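Local structure of exocyst complex component EXO70 (Saccharomyces cerevisiae, 2B1E) at residues 483-493 with 530-541. The protein helps assemble the exocyst, the complex that tethers secretory vesicles to sites of exocytosis, and interacts with the small GTPase RHO3. Residues are numbered along the deposited sequence; the frame is centred on the assembly and turned at random.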
loop_
_atom_site.group_PDB
_atom_site.type_symbol
_atom_site.label_atom_id
_atom_site.label_comp_id
_atom_site.label_asym_id
_atom_site.label_seq_id
_atom_site.Cartn_x
_atom_site.Cartn_y
_atom_site.Cartn_z
ATOM N N LYS A 483 15.966 50.348 -51.618
ATOM C CA LYS A 483 15.793 49.018 -52.173
ATOM C C LYS A 483 16.777 48.001 -51.607
ATOM O O LYS A 483 16.405 46.861 -51.312
ATOM C CB LYS A 483 15.919 49.075 -53.696
ATOM C CG LYS A 483 14.850 49.917 -54.364
ATOM C CD LYS A 483 15.024 49.910 -55.866
ATOM C CE LYS A 483 13.883 50.636 -56.550
ATOM N NZ LYS A 483 13.940 50.454 -58.029
ATOM N N GLU A 484 18.029 48.420 -51.446
ATOM C CA GLU A 484 19.065 47.538 -50.929
ATOM C C GLU A 484 18.840 47.083 -49.504
ATOM O O GLU A 484 19.065 45.916 -49.189
ATOM C CB GLU A 484 20.439 48.208 -51.028
ATOM C CG GLU A 484 21.063 48.081 -52.403
ATOM C CD GLU A 484 21.131 46.638 -52.860
ATOM O OE1 GLU A 484 21.723 45.810 -52.131
ATOM O OE2 GLU A 484 20.589 46.329 -53.942
ATOM N N GLN A 485 18.410 47.998 -48.638
ATOM C CA GLN A 485 18.175 47.658 -47.237
ATOM C C GLN A 485 16.931 46.780 -47.099
ATOM O O GLN A 485 16.832 45.954 -46.192
ATOM C CB GLN A 485 18.009 48.931 -46.400
ATOM C CG GLN A 485 18.019 48.697 -44.891
ATOM C CD GLN A 485 19.327 48.092 -44.400
ATOM O OE1 GLN A 485 19.679 46.966 -44.757
ATOM N NE2 GLN A 485 20.057 48.843 -43.580
ATOM N N ILE A 486 15.984 46.965 -48.008
ATOM C CA ILE A 486 14.764 46.176 -47.981
ATOM C C ILE A 486 15.034 44.742 -48.437
ATOM O O ILE A 486 14.591 43.797 -47.794
ATOM C CB ILE A 486 13.676 46.831 -48.852
ATOM C CG1 ILE A 486 13.297 48.180 -48.233
ATOM C CG2 ILE A 486 12.441 45.923 -48.943
ATOM C CD1 ILE A 486 12.498 49.080 -49.134
ATOM N N LYS A 487 15.758 44.566 -49.537
ATOM C CA LYS A 487 16.050 43.211 -49.993
ATOM C C LYS A 487 16.814 42.477 -48.894
ATOM O O LYS A 487 16.594 41.293 -48.649
ATOM C CB LYS A 487 16.886 43.221 -51.274
ATOM C CG LYS A 487 16.120 43.658 -52.509
ATOM C CD LYS A 487 16.915 43.390 -53.781
ATOM C CE LYS A 487 18.229 44.158 -53.797
ATOM N NZ LYS A 487 18.008 45.628 -53.698
ATOM N N GLU A 488 17.712 43.195 -48.230
ATOM C CA GLU A 488 18.489 42.604 -47.160
ATOM C C GLU A 488 17.567 42.095 -46.057
ATOM O O GLU A 488 17.838 41.055 -45.459
ATOM C CB GLU A 488 19.474 43.617 -46.585
ATOM C CG GLU A 488 20.313 43.058 -45.452
ATOM C CD GLU A 488 21.265 41.963 -45.907
ATOM O OE1 GLU A 488 21.738 41.190 -45.042
ATOM O OE2 GLU A 488 21.553 41.882 -47.124
ATOM N N LYS A 489 16.478 42.812 -45.778
ATOM C CA LYS A 489 15.572 42.346 -44.730
ATOM C C LYS A 489 14.935 41.023 -45.137
ATOM O O LYS A 489 14.763 40.131 -44.306
ATOM C CB LYS A 489 14.472 43.369 -44.431
ATOM C CG LYS A 489 14.960 44.635 -43.739
ATOM C CD LYS A 489 13.788 45.534 -43.361
ATOM C CE LYS A 489 14.253 46.961 -43.078
ATOM N NZ LYS A 489 15.272 47.022 -41.994
ATOM N N PHE A 490 14.575 40.897 -46.412
ATOM C CA PHE A 490 13.961 39.658 -46.890
ATOM C C PHE A 490 15.001 38.544 -46.891
ATOM O O PHE A 490 14.719 37.405 -46.511
ATOM C CB PHE A 490 13.413 39.845 -48.304
ATOM C CG PHE A 490 12.058 40.480 -48.353
ATOM C CD1 PHE A 490 10.907 39.698 -48.263
ATOM C CD2 PHE A 490 11.926 41.859 -48.493
ATOM C CE1 PHE A 490 9.632 40.288 -48.311
ATOM C CE2 PHE A 490 10.669 42.457 -48.543
ATOM C CZ PHE A 490 9.518 41.675 -48.452
ATOM N N ARG A 491 16.204 38.884 -47.331
ATOM C CA ARG A 491 17.299 37.928 -47.387
ATOM C C ARG A 491 17.529 37.288 -46.018
ATOM O O ARG A 491 17.477 36.064 -45.880
ATOM C CB ARG A 491 18.562 38.648 -47.880
ATOM C CG ARG A 491 19.800 37.793 -48.042
ATOM C CD ARG A 491 20.940 38.641 -48.630
ATOM N NE ARG A 491 20.584 39.172 -49.949
ATOM C CZ ARG A 491 20.510 40.465 -50.257
ATOM N NH1 ARG A 491 20.772 41.395 -49.349
ATOM N NH2 ARG A 491 20.154 40.830 -51.480
ATOM N N LYS A 492 17.768 38.107 -45.001
ATOM C CA LYS A 492 17.997 37.571 -43.663
ATOM C C LYS A 492 16.833 36.687 -43.215
ATOM O O LYS A 492 17.038 35.640 -42.607
ATOM C CB LYS A 492 18.218 38.706 -42.660
ATOM C CG LYS A 492 19.516 39.496 -42.894
ATOM C CD LYS A 492 19.594 40.713 -41.970
ATOM C CE LYS A 492 20.769 41.627 -42.327
ATOM N NZ LYS A 492 20.797 42.874 -41.497
ATOM N N PHE A 493 15.605 37.102 -43.501
ATOM C CA PHE A 493 14.474 36.276 -43.110
ATOM C C PHE A 493 14.541 34.937 -43.849
ATOM O O PHE A 493 14.368 33.879 -43.247
ATOM C CB PHE A 493 13.148 36.959 -43.441
ATOM C CG PHE A 493 11.950 36.075 -43.210
ATOM C CD1 PHE A 493 11.502 35.808 -41.918
ATOM C CD2 PHE A 493 11.315 35.449 -44.284
ATOM C CE1 PHE A 493 10.440 34.926 -41.701
ATOM C CE2 PHE A 493 10.262 34.570 -44.078
ATOM C CZ PHE A 493 9.822 34.306 -42.784
ATOM N N TYR A 530 4.487 37.340 -41.835
ATOM C CA TYR A 530 5.058 37.429 -43.172
ATOM C C TYR A 530 4.135 38.132 -44.163
ATOM O O TYR A 530 4.603 38.884 -45.021
ATOM C CB TYR A 530 5.439 36.043 -43.717
ATOM C CG TYR A 530 6.276 36.156 -44.969
ATOM C CD1 TYR A 530 7.590 36.627 -44.910
ATOM C CD2 TYR A 530 5.726 35.888 -46.223
ATOM C CE1 TYR A 530 8.334 36.840 -46.070
ATOM C CE2 TYR A 530 6.457 36.097 -47.392
ATOM C CZ TYR A 530 7.760 36.578 -47.305
ATOM O OH TYR A 530 8.466 36.846 -48.447
ATOM N N GLU A 531 2.830 37.884 -44.066
ATOM C CA GLU A 531 1.895 38.538 -44.965
ATOM C C GLU A 531 1.951 40.052 -44.779
ATOM O O GLU A 531 1.909 40.804 -45.751
ATOM C CB GLU A 531 0.467 38.030 -44.725
ATOM C CG GLU A 531 0.325 36.542 -45.013
ATOM C CD GLU A 531 -1.107 36.065 -45.016
ATOM O OE1 GLU A 531 -1.796 36.224 -43.980
ATOM O OE2 GLU A 531 -1.536 35.520 -46.058
ATOM N N ARG A 532 2.051 40.496 -43.530
ATOM C CA ARG A 532 2.122 41.925 -43.224
ATOM C C ARG A 532 3.442 42.526 -43.706
ATOM O O ARG A 532 3.479 43.632 -44.249
ATOM C CB ARG A 532 1.968 42.138 -41.715
ATOM C CG ARG A 532 0.569 41.830 -41.205
ATOM C CD ARG A 532 0.527 41.606 -39.707
ATOM N NE ARG A 532 -0.830 41.242 -39.312
ATOM C CZ ARG A 532 -1.132 40.447 -38.295
ATOM N NH1 ARG A 532 -0.174 39.922 -37.544
ATOM N NH2 ARG A 532 -2.399 40.155 -38.046
ATOM N N PHE A 533 4.526 41.791 -43.493
ATOM C CA PHE A 533 5.863 42.220 -43.905
ATOM C C PHE A 533 5.939 42.319 -45.433
ATOM O O PHE A 533 6.420 43.317 -45.991
ATOM C CB PHE A 533 6.886 41.200 -43.376
ATOM C CG PHE A 533 8.284 41.397 -43.888
ATOM C CD1 PHE A 533 8.961 42.590 -43.677
ATOM C CD2 PHE A 533 8.946 40.355 -44.539
ATOM C CE1 PHE A 533 10.283 42.750 -44.104
ATOM C CE2 PHE A 533 10.261 40.505 -44.967
ATOM C CZ PHE A 533 10.929 41.702 -44.749
ATOM N N TYR A 534 5.466 41.275 -46.106
ATOM C CA TYR A 534 5.465 41.228 -47.566
ATOM C C TYR A 534 4.602 42.360 -48.117
ATOM O O TYR A 534 4.992 43.054 -49.046
ATOM C CB TYR A 534 4.914 39.877 -48.037
ATOM C CG TYR A 534 4.772 39.717 -49.540
ATOM C CD1 TYR A 534 5.829 39.235 -50.321
ATOM C CD2 TYR A 534 3.570 40.013 -50.175
ATOM C CE1 TYR A 534 5.676 39.045 -51.708
ATOM C CE2 TYR A 534 3.409 39.831 -51.549
ATOM C CZ TYR A 534 4.460 39.347 -52.305
ATOM O OH TYR A 534 4.285 39.159 -53.654
ATOM N N SER A 535 3.425 42.548 -47.536
ATOM C CA SER A 535 2.525 43.598 -48.001
ATOM C C SER A 535 3.120 44.991 -47.784
ATOM O O SER A 535 2.926 45.896 -48.588
ATOM C CB SER A 535 1.190 43.491 -47.270
ATOM O OG SER A 535 0.303 44.516 -47.686
ATOM N N ARG A 536 3.862 45.148 -46.700
ATOM C CA ARG A 536 4.465 46.431 -46.373
ATOM C C ARG A 536 5.581 46.828 -47.344
ATOM O O ARG A 536 5.757 48.016 -47.657
ATOM C CB ARG A 536 5.010 46.382 -44.939
ATOM C CG ARG A 536 5.591 47.699 -44.423
ATOM C CD ARG A 536 6.209 47.564 -43.019
ATOM N NE ARG A 536 5.218 47.439 -41.947
ATOM C CZ ARG A 536 4.805 46.290 -41.418
ATOM N NH1 ARG A 536 5.291 45.128 -41.850
ATOM N NH2 ARG A 536 3.900 46.300 -40.445
ATOM N N TYR A 537 6.314 45.843 -47.850
ATOM C CA TYR A 537 7.441 46.135 -48.731
ATOM C C TYR A 537 7.433 45.625 -50.170
ATOM O O TYR A 537 8.341 45.953 -50.934
ATOM C CB TYR A 537 8.723 45.629 -48.084
ATOM C CG TYR A 537 9.068 46.275 -46.769
ATOM C CD1 TYR A 537 9.011 45.553 -45.576
ATOM C CD2 TYR A 537 9.517 47.597 -46.723
ATOM C CE1 TYR A 537 9.405 46.132 -44.365
ATOM C CE2 TYR A 537 9.903 48.177 -45.532
ATOM C CZ TYR A 537 9.854 47.448 -44.359
ATOM O OH TYR A 537 10.281 48.041 -43.188
ATOM N N LYS A 538 6.444 44.828 -50.546
ATOM C CA LYS A 538 6.425 44.271 -51.891
ATOM C C LYS A 538 6.505 45.325 -52.993
ATOM O O LYS A 538 7.190 45.134 -54.002
ATOM C CB LYS A 538 5.171 43.409 -52.096
ATOM C CG LYS A 538 3.873 44.186 -52.033
ATOM C CD LYS A 538 2.676 43.304 -52.357
ATOM C CE LYS A 538 2.638 42.936 -53.842
ATOM N NZ LYS A 538 2.297 44.114 -54.698
ATOM N N ASP A 539 5.828 46.446 -52.803
ATOM C CA ASP A 539 5.836 47.466 -53.840
ATOM C C ASP A 539 7.063 48.363 -53.864
ATOM O O ASP A 539 7.034 49.436 -54.465
ATOM C CB ASP A 539 4.558 48.303 -53.765
ATOM C CG ASP A 539 3.332 47.513 -54.175
ATOM O OD1 ASP A 539 3.452 46.717 -55.128
ATOM O OD2 ASP A 539 2.258 47.691 -53.560
ATOM N N SER A 540 8.139 47.927 -53.211
ATOM C CA SER A 540 9.377 48.695 -53.220
ATOM C C SER A 540 10.087 48.389 -54.540
ATOM O O SER A 540 10.993 49.109 -54.946
ATOM C CB SER A 540 10.285 48.293 -52.052
ATOM O OG SER A 540 9.660 48.520 -50.800
ATOM N N PHE A 541 9.649 47.322 -55.210
ATOM C CA PHE A 541 10.251 46.893 -56.476
ATOM C C PHE A 541 9.235 46.915 -57.626
ATOM O O PHE A 541 8.033 46.790 -57.398
ATOM C CB PHE A 541 10.806 45.474 -56.307
ATOM C CG PHE A 541 11.613 45.292 -55.058
ATOM C CD1 PHE A 541 12.885 45.839 -54.951
ATOM C CD2 PHE A 541 11.082 44.611 -53.969
ATOM C CE1 PHE A 541 13.614 45.718 -53.778
ATOM C CE2 PHE A 541 11.800 44.481 -52.787
ATOM C CZ PHE A 541 13.071 45.036 -52.688
#
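Tyr537 O, on a residue whose CB packs against Ile486 CG2, is gripped twice by Ser540, through the backbone N and through OG at 2.9 Å, both from the same face of the carbonyl plane. The serine thereby spends its hydroxyl within its own turn, and Ile486 CD1 can lie 3.3 Å from OG without a polar mate being lost. Farther on, Phe541 turns its ring back to helix 483-504: CZ meets Lys487 CG at 3.4 Å, so the lysine's aliphatic part serves as apolar surface, while its chain, bent at chi3 and chi4, carries NZ to a salt bridge with Glu484 OE2 (2.7 Å).

The middle belongs to Phe490, a knob among Tyr530, Phe533, Tyr534 and Tyr537. With CG beside the backbone N (chi1 -83°), its ring reaches across the gap between the nearly antiparallel helical segments 483-493 and 530-537 (161°). Phe533 CE2 lies 3.4 Å over one face, near the rim, the two planes inclined at 32°, whereas Tyr530 OH comes to the edge, 3.6 Å from CE1. Cutting this ring back to an alanine would probably open a gap among the four aromatic residues and strip one face of Phe533 of its cover. One turn further along helix 483-504, the rings of Phe493 and Tyr530 lie nearly parallel but slid apart, Phe493 CE2 3.5 Å from Tyr530 CD1.

Tyrosine suits the buried Tyr530 and Tyr537 because each ring packs while its hydroxyl bonds elsewhere: Tyr530 OH to Tyr550 O, Tyr537 OH to Asp474. No hydrogen bond joins the two segments, so van der Waals contact and buried aromatic and aliphatic surface unite them.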